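Benzoate transport porin BenP (Acinetobacter baumannii AB307-0294, PDB 5DL8) probably acts as an outer-membrane porin of the OprD family, a beta-barrel channel through which small solutes such as benzoate are thought to pass. Local coordinates at residues P18-E23 and Y123-L128; D331-L336 and L365-Q370; H357-N362 and D385-H390; Y226-V231 and S291-P296. All coordinates share one frame; numbering follows the deposited sequence.

Interaction 1. Residues P18-E23 and Y123-L128; sequences PNQQTE and YDKTLL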
# COMPACT_ATOMS: atom_id res chain seq x y z
N PRO A 18 -16.08 -9.01 -11.19
CA PRO A 18 -15.07 -9.98 -10.69
C PRO A 18 -14.83 -11.34 -11.43
O PRO A 18 -13.64 -11.82 -11.51
CB PRO A 18 -15.52 -10.26 -9.22
CG PRO A 18 -16.67 -9.34 -8.92
CD PRO A 18 -17.19 -8.82 -10.22
N ASN A 19 -15.90 -11.96 -11.91
CA ASN A 19 -15.84 -13.15 -12.77
C ASN A 19 -15.85 -12.80 -14.29
O ASN A 19 -16.33 -13.58 -15.05
CB ASN A 19 -17.07 -14.04 -12.45
CG ASN A 19 -17.10 -15.36 -13.22
OD1 ASN A 19 -16.10 -16.03 -13.34
ND2 ASN A 19 -18.25 -15.72 -13.73
N GLN A 20 -15.33 -11.64 -14.73
CA GLN A 20 -15.56 -11.09 -16.11
C GLN A 20 -14.38 -11.11 -17.09
O GLN A 20 -14.57 -10.65 -18.21
CB GLN A 20 -16.06 -9.61 -16.10
CG GLN A 20 -17.30 -9.28 -15.30
CD GLN A 20 -18.49 -10.21 -15.56
OE1 GLN A 20 -18.64 -10.77 -16.65
NE2 GLN A 20 -19.35 -10.37 -14.53
N GLN A 21 -13.21 -11.63 -16.73
CA GLN A 21 -12.06 -11.60 -17.65
C GLN A 21 -12.11 -12.61 -18.81
O GLN A 21 -11.96 -13.82 -18.60
CB GLN A 21 -10.78 -11.83 -16.84
CG GLN A 21 -9.48 -11.39 -17.49
CD GLN A 21 -8.29 -11.78 -16.63
OE1 GLN A 21 -8.37 -11.64 -15.41
NE2 GLN A 21 -7.19 -12.30 -17.24
N THR A 22 -12.24 -12.11 -20.05
CA THR A 22 -12.38 -12.95 -21.28
C THR A 22 -11.03 -13.43 -21.86
O THR A 22 -10.97 -14.50 -22.49
CB THR A 22 -13.20 -12.26 -22.42
OG1 THR A 22 -12.68 -10.96 -22.66
CG2 THR A 22 -14.70 -12.17 -22.11
N GLU A 23 -9.96 -12.65 -21.66
CA GLU A 23 -8.62 -12.90 -22.23
C GLU A 23 -7.52 -13.10 -21.13
O GLU A 23 -7.51 -12.38 -20.12
CB GLU A 23 -8.23 -11.70 -23.16
CG GLU A 23 -8.95 -11.55 -24.53
CD GLU A 23 -8.72 -12.77 -25.46
OE1 GLU A 23 -7.57 -13.30 -25.54
OE2 GLU A 23 -9.68 -13.24 -26.10
N TYR A 123 -18.75 -17.80 -10.55
CA TYR A 123 -20.16 -18.00 -10.93
C TYR A 123 -20.87 -16.61 -11.09
O TYR A 123 -20.93 -15.85 -10.12
CB TYR A 123 -20.93 -18.90 -9.91
CG TYR A 123 -22.42 -19.04 -10.26
CD1 TYR A 123 -22.84 -19.89 -11.31
CD2 TYR A 123 -23.44 -18.30 -9.58
CE1 TYR A 123 -24.18 -19.98 -11.66
CE2 TYR A 123 -24.79 -18.39 -9.98
CZ TYR A 123 -25.11 -19.26 -11.02
OH TYR A 123 -26.39 -19.43 -11.45
N ASP A 124 -21.44 -16.31 -12.28
CA ASP A 124 -22.15 -15.06 -12.50
C ASP A 124 -21.24 -13.81 -12.11
O ASP A 124 -20.31 -13.49 -12.83
CB ASP A 124 -23.50 -15.09 -11.73
CG ASP A 124 -24.48 -13.98 -12.18
OD1 ASP A 124 -24.27 -13.42 -13.29
OD2 ASP A 124 -25.45 -13.70 -11.43
N LYS A 125 -21.54 -13.11 -11.01
CA LYS A 125 -20.72 -11.98 -10.56
C LYS A 125 -19.92 -12.24 -9.30
O LYS A 125 -19.57 -11.32 -8.56
CB LYS A 125 -21.60 -10.73 -10.46
CG LYS A 125 -22.04 -10.26 -11.85
CD LYS A 125 -22.98 -9.06 -11.80
CE LYS A 125 -23.18 -8.56 -13.22
NZ LYS A 125 -24.56 -8.03 -13.37
N THR A 126 -19.55 -13.51 -9.11
CA THR A 126 -18.81 -13.98 -7.95
C THR A 126 -17.52 -14.74 -8.34
O THR A 126 -17.45 -15.45 -9.36
CB THR A 126 -19.73 -14.84 -7.10
OG1 THR A 126 -20.94 -14.10 -6.90
CG2 THR A 126 -19.10 -15.24 -5.72
N LEU A 127 -16.49 -14.58 -7.53
CA LEU A 127 -15.28 -15.20 -7.78
C LEU A 127 -14.70 -15.61 -6.48
O LEU A 127 -14.58 -14.78 -5.56
CB LEU A 127 -14.42 -14.21 -8.48
CG LEU A 127 -13.08 -14.86 -8.89
CD1 LEU A 127 -13.28 -15.81 -10.05
CD2 LEU A 127 -12.02 -13.79 -9.19
N LEU A 128 -14.38 -16.89 -6.37
CA LEU A 128 -13.73 -17.49 -5.18
C LEU A 128 -12.23 -17.66 -5.58
O LEU A 128 -11.94 -18.23 -6.66
CB LEU A 128 -14.34 -18.86 -4.82
CG LEU A 128 -13.59 -19.76 -3.80
CD1 LEU A 128 -13.71 -19.15 -2.39
CD2 LEU A 128 -14.01 -21.24 -3.88
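D124 O takes one hydrogen bond from across the contact, given by N19 ND2 at 3.2 Å with an N-H...O angle of 158°. The oxygen lies almost exactly in the amide plane of N19, so the donor is well aimed. On the acceptor side the fit is poorer, because the nitrogen sits 42° above the carbonyl plane of D124 and misses the lone pairs. With CG anti to the backbone N (chi1 -177°), the N19 side chain reaches over to the turn, and its CB settles 3.4 Å from T126 O. D124 O, able only to accept, requires the amide nitrogen on this side; OD1 is held by T75 OG1, so both ends of the amide are tied.

The turn itself is a type II' beta turn from Y123 to T126, closed in both directions: Y123 N to T126 O and T126 N to Y123 O are each 2.9 Å. It links strands 107-123 and 126-130 of the barrel wall. P18 lies against the end of the turn and the start of strand 126-130, its CG 3.5 Å from K125 O. Its backbone O meets a methyl group, L127 CD2, at 3.4 Å, while P18 CB and L127 CB face each other at 4.2 Å. Q20, bent at chi2, crosses K125 obliquely.

The N-terminal segment is therefore fastened across a hairpin turn, and M62 of strand 47-65 also touches both N19 and L127. Because the amide grips a main-chain oxygen, this bond needs no particular side chain on the turn, while P18 and L127 supply a small apolar patch.

Interaction 2. Residues D331-L336 and L365-Q370; sequences DYIPGL and LNYAFQ. With C8E ((hydroxyethyloxy)tri(ethyloxy)octane), chain C.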
# COMPACT_ATOMS: atom_id res chain seq x y z
N ASP A 331 0.99 19.58 -21.66
CA ASP A 331 1.01 20.65 -22.69
C ASP A 331 2.48 21.08 -23.06
O ASP A 331 2.70 21.47 -24.22
CB ASP A 331 0.17 21.93 -22.35
CG ASP A 331 -1.27 21.67 -21.76
OD1 ASP A 331 -1.97 20.64 -22.03
OD2 ASP A 331 -1.72 22.59 -21.02
N TYR A 332 3.46 21.08 -22.12
CA TYR A 332 4.89 21.42 -22.48
C TYR A 332 5.69 20.11 -22.81
O TYR A 332 6.30 20.03 -23.90
CB TYR A 332 5.67 22.38 -21.48
CG TYR A 332 4.91 23.64 -21.10
CD1 TYR A 332 3.80 23.58 -20.17
CD2 TYR A 332 5.21 24.90 -21.70
CE1 TYR A 332 3.03 24.72 -19.84
CE2 TYR A 332 4.42 26.06 -21.37
CZ TYR A 332 3.34 25.96 -20.45
OH TYR A 332 2.57 27.06 -20.12
N ILE A 333 5.68 19.11 -21.88
CA ILE A 333 6.48 17.89 -22.02
C ILE A 333 5.66 16.60 -21.77
O ILE A 333 5.48 16.19 -20.57
CB ILE A 333 7.63 17.95 -21.03
CG1 ILE A 333 8.27 19.33 -21.09
CG2 ILE A 333 8.61 16.77 -21.24
CD1 ILE A 333 9.59 19.37 -20.37
N PRO A 334 5.18 15.93 -22.86
CA PRO A 334 4.30 14.77 -22.54
C PRO A 334 5.02 13.71 -21.75
O PRO A 334 6.22 13.59 -21.84
CB PRO A 334 3.84 14.25 -23.91
CG PRO A 334 3.95 15.45 -24.80
CD PRO A 334 5.19 16.19 -24.32
N GLY A 335 4.25 13.03 -20.90
CA GLY A 335 4.76 12.04 -20.01
C GLY A 335 5.45 12.57 -18.78
O GLY A 335 5.79 11.77 -17.99
N LEU A 336 5.67 13.87 -18.61
CA LEU A 336 6.19 14.41 -17.34
C LEU A 336 5.10 14.99 -16.34
O LEU A 336 4.27 15.91 -16.68
CB LEU A 336 7.15 15.53 -17.70
CG LEU A 336 7.84 16.26 -16.55
CD1 LEU A 336 8.81 15.35 -15.82
CD2 LEU A 336 8.57 17.53 -17.01
N LEU A 365 8.64 12.93 -9.04
CA LEU A 365 8.82 13.27 -10.44
C LEU A 365 8.59 11.96 -11.26
O LEU A 365 9.14 10.94 -10.88
CB LEU A 365 10.27 13.86 -10.67
CG LEU A 365 10.60 15.17 -9.87
CD1 LEU A 365 11.90 15.84 -10.34
CD2 LEU A 365 9.49 16.24 -9.95
N ASN A 366 7.70 11.98 -12.28
CA ASN A 366 7.45 10.85 -13.16
C ASN A 366 7.70 11.27 -14.59
O ASN A 366 7.27 12.35 -14.94
CB ASN A 366 6.05 10.30 -13.04
CG ASN A 366 5.85 9.63 -11.72
OD1 ASN A 366 6.51 8.60 -11.37
ND2 ASN A 366 5.00 10.26 -10.92
N TYR A 367 8.45 10.48 -15.36
CA TYR A 367 8.67 10.75 -16.77
C TYR A 367 8.41 9.43 -17.51
O TYR A 367 9.15 8.48 -17.31
CB TYR A 367 10.07 11.28 -17.10
CG TYR A 367 10.14 11.66 -18.57
CD1 TYR A 367 9.32 12.70 -19.13
CD2 TYR A 367 10.85 10.95 -19.43
CE1 TYR A 367 9.36 13.04 -20.48
CE2 TYR A 367 10.88 11.29 -20.74
CZ TYR A 367 10.13 12.34 -21.27
OH TYR A 367 10.23 12.60 -22.66
N ALA A 368 7.35 9.34 -18.31
CA ALA A 368 7.11 8.14 -19.11
C ALA A 368 7.76 8.48 -20.54
O ALA A 368 7.38 9.45 -21.19
CB ALA A 368 5.57 7.84 -19.18
N PHE A 369 8.63 7.65 -21.06
CA PHE A 369 9.25 7.93 -22.31
C PHE A 369 8.23 7.78 -23.43
O PHE A 369 7.41 6.86 -23.41
CB PHE A 369 10.34 6.93 -22.56
CG PHE A 369 11.61 7.22 -21.80
CD1 PHE A 369 12.55 8.10 -22.31
CD2 PHE A 369 11.87 6.60 -20.60
CE1 PHE A 369 13.72 8.35 -21.63
CE2 PHE A 369 13.06 6.85 -19.96
CZ PHE A 369 13.94 7.73 -20.44
N GLN A 370 8.33 8.67 -24.42
CA GLN A 370 7.34 8.76 -25.48
C GLN A 370 7.79 8.18 -26.82
O GLN A 370 6.94 8.01 -27.68
CB GLN A 370 6.99 10.22 -25.72
CG GLN A 370 6.41 10.90 -24.47
CD GLN A 370 5.10 10.27 -23.93
OE1 GLN A 370 4.18 10.19 -24.61
NE2 GLN A 370 5.08 9.83 -22.71
O12 C8E C . 16.14 12.08 -19.84
C13 C8E C . 15.83 11.39 -21.04
C14 C8E C . 14.93 12.23 -21.95
O15 C8E C . 15.07 11.78 -23.33
C16 C8E C . 13.91 11.68 -24.17
C17 C8E C . 13.44 13.08 -24.53
O18 C8E C . 12.43 12.99 -25.56
C19 C8E C . 11.66 14.22 -25.60
C20 C8E C . 11.01 14.42 -26.96
O21 C8E C . 10.27 13.23 -27.31
O HOH W 1 8.35 14.19 -23.53
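The ring of Y367 has L336 CB at its edge, close to its plane and 3.8 Å from CD1, and a water in the same plane at the hydroxyl end. The F369 ring carries Y367 CE2 over one face, 3.9 Å above the plane and displaced toward the rim. I333 CG2 and P334 O approach Y367 CE1 obliquely, and the side chain of I333 crosses that of the tyrosine at about a right angle. The water joins the two segments: it donates to P334 O at 2.8 Å and is hydrogen-bonded to Y367 OH at 2.6 Å. With CG anti to the backbone N (chi1 -174°), the tyrosine ring lies against the turn, its CD1 and CE1 touching residues I333-L336.

Here the type II beta turn I333-L336 delivers the chain into strand 336-349, which pairs antiparallel with strand 355-368 in the porin barrel. L336 and Y367 form a non-hydrogen-bonded pair with their side chains on the same face of the sheet. One step on, A368 N donates to G335 O at 2.9 Å with an angle of 162°, although the nitrogen lies 36° out of the carbonyl plane.

Beyond the strand end, Q370 folds back through its bend at chi2. Its NE2 gives a hydrogen bond of 2.8 Å to A368 O and also comes 3.5 Å from G335 CA, while its CG lies against P334 O. On the outer side a detergent molecule, C8E, touches both aromatic residues, with its C19 3.6 Å from Y367 OH; C8E is also hydrogen-bonded to Q371.

Interaction 3. Residues H357-N362 and D385-H390; sequences HETESN and DYNVKH. With CA (calcium ion), chain H.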
# COMPACT_ATOMS: atom_id res chain seq x y z
N HIS A 357 7.16 17.64 17.73
CA HIS A 357 6.57 18.00 16.49
C HIS A 357 7.43 17.55 15.36
O HIS A 357 8.68 17.41 15.52
CB HIS A 357 6.23 19.53 16.48
CG HIS A 357 7.40 20.49 16.58
ND1 HIS A 357 8.21 20.82 15.50
CD2 HIS A 357 7.85 21.25 17.60
CE1 HIS A 357 9.13 21.70 15.87
NE2 HIS A 357 8.91 21.99 17.13
N GLU A 358 6.83 17.34 14.18
CA GLU A 358 7.65 16.81 13.06
C GLU A 358 7.09 17.25 11.71
O GLU A 358 5.91 17.60 11.62
CB GLU A 358 7.73 15.27 13.15
CG GLU A 358 6.35 14.68 12.99
CD GLU A 358 6.21 13.19 13.29
OE1 GLU A 358 5.03 12.66 13.16
OE2 GLU A 358 7.27 12.54 13.62
N THR A 359 7.92 17.24 10.70
CA THR A 359 7.54 17.62 9.36
C THR A 359 8.03 16.61 8.37
O THR A 359 9.12 16.04 8.55
CB THR A 359 8.03 19.06 8.90
OG1 THR A 359 9.46 19.14 8.92
CG2 THR A 359 7.48 20.13 9.75
N GLU A 360 7.30 16.40 7.30
CA GLU A 360 7.79 15.53 6.19
C GLU A 360 7.40 16.17 4.85
O GLU A 360 6.24 16.50 4.64
CB GLU A 360 7.17 14.16 6.23
CG GLU A 360 7.81 13.17 5.20
CD GLU A 360 7.15 11.78 5.12
OE1 GLU A 360 7.10 11.07 6.16
OE2 GLU A 360 6.70 11.42 4.00
N SER A 361 8.38 16.38 3.99
CA SER A 361 8.16 16.84 2.62
C SER A 361 8.48 15.67 1.66
O SER A 361 9.28 14.82 1.96
CB SER A 361 8.95 18.16 2.34
OG SER A 361 10.32 17.92 2.48
N ASN A 362 7.77 15.61 0.58
CA ASN A 362 7.94 14.67 -0.50
C ASN A 362 7.94 15.43 -1.85
O ASN A 362 7.01 16.24 -2.10
CB ASN A 362 6.69 13.73 -0.62
CG ASN A 362 6.43 12.84 0.59
OD1 ASN A 362 7.22 12.75 1.52
ND2 ASN A 362 5.35 12.09 0.51
N ASP A 385 12.23 14.36 2.82
CA ASP A 385 12.90 15.04 3.96
C ASP A 385 11.96 15.02 5.20
O ASP A 385 10.86 15.69 5.18
CB ASP A 385 13.30 16.52 3.65
CG ASP A 385 14.37 16.61 2.56
OD1 ASP A 385 15.58 16.58 2.97
OD2 ASP A 385 14.02 16.72 1.34
N TYR A 386 12.48 14.39 6.27
CA TYR A 386 11.83 14.27 7.57
C TYR A 386 12.61 15.01 8.59
O TYR A 386 13.80 14.84 8.74
CB TYR A 386 11.74 12.78 7.94
CG TYR A 386 11.19 12.52 9.36
CD1 TYR A 386 9.81 12.71 9.65
CD2 TYR A 386 12.03 12.14 10.42
CE1 TYR A 386 9.30 12.49 10.92
CE2 TYR A 386 11.51 11.94 11.70
CZ TYR A 386 10.13 12.11 11.94
OH TYR A 386 9.61 11.90 13.18
N ASN A 387 11.92 15.78 9.40
CA ASN A 387 12.53 16.42 10.58
C ASN A 387 11.60 16.37 11.81
O ASN A 387 10.42 16.56 11.72
CB ASN A 387 12.92 17.89 10.31
CG ASN A 387 13.95 18.05 9.15
OD1 ASN A 387 15.16 18.22 9.37
ND2 ASN A 387 13.45 18.08 7.95
N VAL A 388 12.21 16.32 12.99
CA VAL A 388 11.51 16.09 14.24
C VAL A 388 12.26 16.78 15.34
O VAL A 388 13.49 16.73 15.33
CB VAL A 388 11.27 14.55 14.52
CG1 VAL A 388 12.58 13.70 14.57
CG2 VAL A 388 10.45 14.36 15.79
N LYS A 389 11.57 17.42 16.30
CA LYS A 389 12.32 18.03 17.40
C LYS A 389 13.09 17.01 18.33
O LYS A 389 14.29 17.21 18.65
CB LYS A 389 11.39 18.88 18.23
CG LYS A 389 12.07 19.77 19.25
CD LYS A 389 11.03 20.43 20.19
CE LYS A 389 11.74 21.42 21.12
NZ LYS A 389 10.73 22.08 21.96
N HIS A 390 12.42 15.94 18.77
CA HIS A 390 13.09 14.79 19.41
C HIS A 390 13.01 13.51 18.56
O HIS A 390 11.92 12.92 18.37
CB HIS A 390 12.49 14.56 20.80
CG HIS A 390 12.58 15.76 21.66
ND1 HIS A 390 11.56 16.68 21.78
CD2 HIS A 390 13.58 16.21 22.45
CE1 HIS A 390 11.92 17.63 22.62
NE2 HIS A 390 13.14 17.38 23.03
CA CA H . 16.07 15.79 15.47
O HOH W 2 10.81 18.04 7.04
O HOH W 3 11.36 16.69 0.30
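E358 holds CG in the crowded position between backbone N and carbonyl carbon (chi1 63°) and is extended beyond it, whereas Y386 places CG anti to the backbone N (chi1 175°). These torsions bring the two ends together across a beta hairpin of the barrel, strands 355-368 and 377-388. Y386 OH donates to E358 OE2 at a very short 2.5 Å, and OE2 accepts on its anti lone pair, the one turned away from OE1. The carboxylate meets the tyrosine at its ring edge, and the two planes are 68° apart. E358 OE1 forms a salt bridge with K315, with E318 OE2 close by, so the nearby charges may well influence the ionisation of this buried carboxylate.

The pairing is regular and antiparallel. T359 and N387 form a hydrogen-bonded pair, with T359 N to N387 O 2.8 Å and N387 N to T359 O 2.9 Å; S361 and D385 repeat the pattern, while E358-V388 and E360-Y386 are non-hydrogen-bonded pairs. T359, S361, D385 and N387 put their side chains on the sheet face away from E358 and Y386. On that face a water bridges S361 OG at 2.7 Å and D385 OD2, to which it donates at 2.9 Å. D385 is also salt-bridged to R383.

At the strand end K389 N continues the pairing with a bond of 3.0 Å to H357 O, directed nearly along the C=O axis. K389 CB lies over one face of the H357 imidazole in a CH-pi contact, 4.2 Å from the centroid. Next to it, in a calcium site that also includes G391 and D393, V388 O binds the ion at 2.8 Å.

Interaction 4. Residues Y226-V231 and S291-P296; sequences YNKHYV and SAYPLP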
# COMPACT_ATOMS: atom_id res chain seq x y z
N TYR A 226 -5.52 -7.55 17.10
CA TYR A 226 -6.46 -6.43 17.19
C TYR A 226 -7.55 -6.55 16.10
O TYR A 226 -7.43 -7.26 15.07
CB TYR A 226 -5.73 -5.07 17.17
CG TYR A 226 -4.92 -4.74 15.89
CD1 TYR A 226 -5.51 -4.12 14.78
CD2 TYR A 226 -3.53 -4.96 15.83
CE1 TYR A 226 -4.76 -3.84 13.59
CE2 TYR A 226 -2.78 -4.68 14.72
CZ TYR A 226 -3.38 -4.15 13.60
OH TYR A 226 -2.60 -3.83 12.51
N ASN A 227 -8.63 -5.87 16.39
CA ASN A 227 -9.79 -5.75 15.50
C ASN A 227 -9.93 -4.36 14.97
O ASN A 227 -9.72 -3.39 15.67
CB ASN A 227 -11.03 -6.18 16.28
CG ASN A 227 -10.94 -7.66 16.68
OD1 ASN A 227 -10.41 -8.49 15.93
ND2 ASN A 227 -11.36 -7.97 17.89
N LYS A 228 -10.19 -4.24 13.70
CA LYS A 228 -10.17 -2.92 13.05
C LYS A 228 -11.45 -2.66 12.27
O LYS A 228 -11.90 -3.50 11.50
CB LYS A 228 -8.96 -2.84 12.19
CG LYS A 228 -8.80 -1.60 11.30
CD LYS A 228 -7.71 -2.00 10.31
CE LYS A 228 -7.13 -0.91 9.38
NZ LYS A 228 -6.17 0.07 10.01
N HIS A 229 -12.03 -1.50 12.52
CA HIS A 229 -13.18 -0.95 11.70
C HIS A 229 -12.69 0.28 10.88
O HIS A 229 -11.96 1.15 11.39
CB HIS A 229 -14.39 -0.52 12.57
CG HIS A 229 -15.00 -1.61 13.36
ND1 HIS A 229 -16.22 -2.19 13.03
CD2 HIS A 229 -14.61 -2.21 14.51
CE1 HIS A 229 -16.51 -3.14 13.90
NE2 HIS A 229 -15.56 -3.17 14.81
N TYR A 230 -13.17 0.35 9.65
CA TYR A 230 -12.95 1.46 8.79
C TYR A 230 -14.26 1.84 8.08
O TYR A 230 -14.96 1.00 7.52
CB TYR A 230 -11.90 1.00 7.72
CG TYR A 230 -11.82 1.94 6.51
CD1 TYR A 230 -11.18 3.13 6.64
CD2 TYR A 230 -12.40 1.66 5.31
CE1 TYR A 230 -11.07 4.05 5.62
CE2 TYR A 230 -12.33 2.57 4.21
CZ TYR A 230 -11.57 3.75 4.38
OH TYR A 230 -11.38 4.75 3.46
N VAL A 231 -14.55 3.13 8.08
CA VAL A 231 -15.60 3.73 7.23
C VAL A 231 -14.96 4.82 6.41
O VAL A 231 -14.31 5.81 6.93
CB VAL A 231 -16.78 4.36 8.02
CG1 VAL A 231 -17.90 4.80 7.07
CG2 VAL A 231 -17.45 3.33 8.85
N SER A 291 -3.42 4.90 22.67
CA SER A 291 -2.28 4.33 21.99
C SER A 291 -2.07 5.06 20.65
O SER A 291 -2.94 5.79 20.14
CB SER A 291 -2.39 2.83 21.81
OG SER A 291 -3.19 2.49 20.65
N ALA A 292 -0.83 4.91 20.12
CA ALA A 292 -0.57 5.13 18.68
C ALA A 292 -1.49 4.21 17.82
O ALA A 292 -1.95 3.13 18.27
CB ALA A 292 0.93 4.82 18.36
N TYR A 293 -1.75 4.66 16.58
CA TYR A 293 -2.47 3.86 15.62
C TYR A 293 -1.57 2.69 15.16
O TYR A 293 -0.51 2.93 14.72
CB TYR A 293 -3.02 4.67 14.42
CG TYR A 293 -4.06 3.87 13.72
CD1 TYR A 293 -5.35 3.89 14.17
CD2 TYR A 293 -3.75 2.98 12.71
CE1 TYR A 293 -6.32 3.10 13.62
CE2 TYR A 293 -4.71 2.14 12.17
CZ TYR A 293 -5.99 2.20 12.63
OH TYR A 293 -7.05 1.41 12.20
N PRO A 294 -1.98 1.42 15.33
CA PRO A 294 -1.11 0.25 15.00
C PRO A 294 -1.02 -0.12 13.54
O PRO A 294 -1.98 -0.08 12.80
CB PRO A 294 -1.85 -0.90 15.73
CG PRO A 294 -3.28 -0.52 15.61
CD PRO A 294 -3.35 0.97 15.70
N LEU A 295 0.12 -0.60 13.15
CA LEU A 295 0.40 -1.23 11.84
C LEU A 295 1.01 -2.61 12.15
O LEU A 295 1.72 -2.75 13.09
CB LEU A 295 1.43 -0.34 11.11
CG LEU A 295 0.61 0.84 10.64
CD1 LEU A 295 0.95 2.23 11.23
CD2 LEU A 295 0.19 0.75 9.19
N PRO A 296 0.69 -3.63 11.35
CA PRO A 296 1.31 -4.87 11.43
C PRO A 296 2.83 -4.81 11.10
O PRO A 296 3.28 -3.87 10.48
CB PRO A 296 0.54 -5.76 10.47
CG PRO A 296 -0.47 -4.87 9.73
CD PRO A 296 -0.29 -3.48 10.23
O HOH W 4 -3.78 -1.36 11.26
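P294 sits over one face of the Y226 ring, the two side chains crossing obliquely: its CG stands over the ring centre, 4.1 Å from the centroid and 9° off the normal, a CH-pi contact. Y226 CG takes the crowded position (chi1 62°), which directs the ring toward the loop. P296 crosses this tyrosine at about a right angle, and its CD abuts Y226 OH at 3.3 Å.

K228, which crosses Y293 at roughly a right angle, is extended until its bend at chi4 (75°), which turns NZ into the plane of the Y293 ring at its edge, where it donates to Y293 OH at 2.7 Å. P294 CD lies over one face of that ring near its rim, so the proline touches both tyrosines. A water accepts from K228 NZ at 3.1 Å, bonds Y226 OH at 3.0 Å and donates to P294 O at 2.7 Å. E302 makes a weak, long ion pair with K228.

This buried contact packs the long loop between strands 278-288 and 319-328 against barrel-wall strand 226-238, consistent with a porin loop folded into the barrel. A253 of strand 243-255 touches Y293 and P294, and A264 of strand 263-275 lies against Y293.

How the interactions relate
Interactions 2 and 3 share strand 355-368, using it near its two ends with centres about 30 Å apart, and their segments adjoin in sequence. Interaction 3 alone contains a calcium ligand, and interaction 2 alone meets the detergent. Interaction 4, where a loop packs on the wall, has its centre about 15 Å from that of the chain; its nearest atoms are about 10 Å from those of interaction 3, without touching. Interaction 1 lies across the barrel from interaction 3, with centres about 46 Å apart. Interactions 2 and 4 likewise fall on opposite sides of the chain's centre, their own centres about 38 Å apart.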